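Local atomic coordinates of aspartate-semialdehyde dehydrogenase 2 (Vibrio cholerae, PDB entry 2R00), a protein that catalyses the NADPH-dependent reductive dephosphorylation of L-aspartyl-4-phosphate to L-aspartate-semialdehyde, a step toward lysine, threonine and methionine. Residues 247-252 with 298-303. Numbering follows the deposited sequence.
Sequences AVHVET and RNDISH
Asp300 and His303 reach across to His249 and Glu251, and side chains alone make the contact. The CA atoms of His249 and Asp300 are 8.9 Å apart, because strand 306-313 runs between the two segments. Asp300 ends its strand, and its carboxylate comes near the edge of the His249 ring. Their closest approach is doubtful. ND1 of His249 lies 3.5 Å from OD1 of Asp300, but the firmer partner of both side chains is Asn308 on the strand between them. Its OD1 accepts a hydrogen bond from ND1 of His249, and its ND2 donates one to OD1 of Asp300. Asn308 thus bridges the pair and should help hold the imidazole in place. From Asp300 the chain makes a type II beta turn through Ile301 and Ser302. The bond from His303 N to Asp300 O, 3.1 Å, closes it. The turn brings His303 back beside Asp300, with its ring extended toward Glu251 (CG anti to the backbone N, chi1 179°). NE2 of His303 donates a bent hydrogen bond to OE1 of Glu251, 2.6 Å. The one from NE2 of His303 to OE2 of Glu251 is straighter, 3.2 Å. Both are weak. The carboxylate lies nearly in the ring plane, 24° off. Its OE2 also takes a weak bond from NE2 of His249, so the glutamate links two imidazoles. With both ring nitrogens of His249 placed as donors and two carboxylates nearby, its ring may be protonated. The contact lies in the dimerisation domain, at the subunit interface. Asn153 of the second subunit donates to OD1 of Asp300, and Arg151 of that subunit packs on His249. Within the chain, strand 244-252 pairs with strands 149-159 and 306-313, while Val248 and Val250 pack against helix 131-147.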
# COMPACT_ATOMS: atom_id res chain seq x y z
N ALA A 247 -0.77 -2.31 4.92
CA ALA A 247 0.10 -3.32 4.35
C ALA A 247 1.27 -3.46 5.31
O ALA A 247 1.90 -2.44 5.68
CB ALA A 247 0.59 -2.89 2.97
N VAL A 248 1.56 -4.68 5.76
CA VAL A 248 2.56 -4.90 6.81
C VAL A 248 3.65 -5.85 6.34
O VAL A 248 3.37 -6.96 5.88
CB VAL A 248 1.94 -5.49 8.12
CG1 VAL A 248 2.98 -5.48 9.26
CG2 VAL A 248 0.70 -4.71 8.54
N HIS A 249 4.89 -5.39 6.45
CA HIS A 249 6.04 -6.28 6.32
C HIS A 249 6.76 -6.38 7.65
O HIS A 249 7.06 -5.35 8.27
CB HIS A 249 7.01 -5.80 5.24
CG HIS A 249 8.26 -6.62 5.17
ND1 HIS A 249 8.35 -7.80 4.47
CD2 HIS A 249 9.47 -6.44 5.75
CE1 HIS A 249 9.56 -8.31 4.61
NE2 HIS A 249 10.26 -7.50 5.38
N VAL A 250 7.04 -7.61 8.09
CA VAL A 250 7.80 -7.83 9.32
C VAL A 250 9.06 -8.67 9.09
O VAL A 250 9.05 -9.67 8.38
CB VAL A 250 6.93 -8.41 10.48
CG1 VAL A 250 5.78 -7.46 10.80
CG2 VAL A 250 6.38 -9.78 10.15
N GLU A 251 10.15 -8.20 9.68
CA GLU A 251 11.40 -8.91 9.71
C GLU A 251 11.41 -9.62 11.07
O GLU A 251 11.42 -8.96 12.12
CB GLU A 251 12.54 -7.91 9.58
CG GLU A 251 13.86 -8.48 9.12
CD GLU A 251 13.81 -9.12 7.74
OE1 GLU A 251 14.47 -10.15 7.59
OE2 GLU A 251 13.12 -8.61 6.83
N THR A 252 11.34 -10.94 11.05
CA THR A 252 11.27 -11.74 12.28
C THR A 252 12.67 -12.14 12.77
O THR A 252 13.65 -12.00 12.02
CB THR A 252 10.38 -12.99 12.10
OG1 THR A 252 10.94 -13.83 11.08
CG2 THR A 252 8.96 -12.61 11.69
N ARG A 298 1.91 -14.00 3.22
CA ARG A 298 2.96 -14.66 2.43
C ARG A 298 4.37 -14.27 2.87
O ARG A 298 4.58 -13.17 3.36
CB ARG A 298 2.75 -14.40 0.93
CG ARG A 298 2.86 -12.93 0.49
CD ARG A 298 2.05 -12.67 -0.76
NE ARG A 298 2.21 -11.31 -1.30
CZ ARG A 298 1.77 -10.95 -2.51
NH1 ARG A 298 1.14 -11.84 -3.28
NH2 ARG A 298 1.94 -9.71 -2.95
N ASN A 299 5.33 -15.17 2.68
CA ASN A 299 6.72 -14.86 2.97
C ASN A 299 7.31 -13.99 1.88
O ASN A 299 6.77 -13.92 0.77
CB ASN A 299 7.56 -16.13 3.10
CG ASN A 299 7.29 -16.91 4.37
OD1 ASN A 299 6.73 -18.00 4.33
ND2 ASN A 299 7.69 -16.35 5.52
N ASP A 300 8.40 -13.30 2.20
CA ASP A 300 9.27 -12.79 1.17
C ASP A 300 9.82 -14.04 0.47
O ASP A 300 10.09 -15.05 1.13
CB ASP A 300 10.44 -11.99 1.75
CG ASP A 300 10.05 -10.60 2.26
OD1 ASP A 300 8.98 -10.05 1.89
OD2 ASP A 300 10.84 -10.04 3.04
N ILE A 301 9.97 -13.97 -0.84
CA ILE A 301 10.46 -15.09 -1.64
C ILE A 301 11.90 -15.43 -1.24
O ILE A 301 12.77 -14.56 -1.25
CB ILE A 301 10.37 -14.76 -3.17
CG1 ILE A 301 8.90 -14.54 -3.57
CG2 ILE A 301 11.04 -15.87 -4.02
CD1 ILE A 301 8.71 -13.80 -4.90
N SER A 302 12.13 -16.69 -0.87
CA SER A 302 13.43 -17.20 -0.38
C SER A 302 13.94 -16.50 0.88
O SER A 302 15.13 -16.58 1.21
CB SER A 302 14.49 -17.15 -1.49
OG SER A 302 14.04 -17.85 -2.64
N HIS A 303 13.03 -15.83 1.59
CA HIS A 303 13.38 -15.10 2.81
C HIS A 303 12.25 -15.27 3.82
O HIS A 303 11.38 -14.41 3.95
CB HIS A 303 13.65 -13.63 2.48
CG HIS A 303 13.98 -12.78 3.67
ND1 HIS A 303 15.10 -12.99 4.45
CD2 HIS A 303 13.34 -11.72 4.22
CE1 HIS A 303 15.14 -12.09 5.42
NE2 HIS A 303 14.08 -11.31 5.30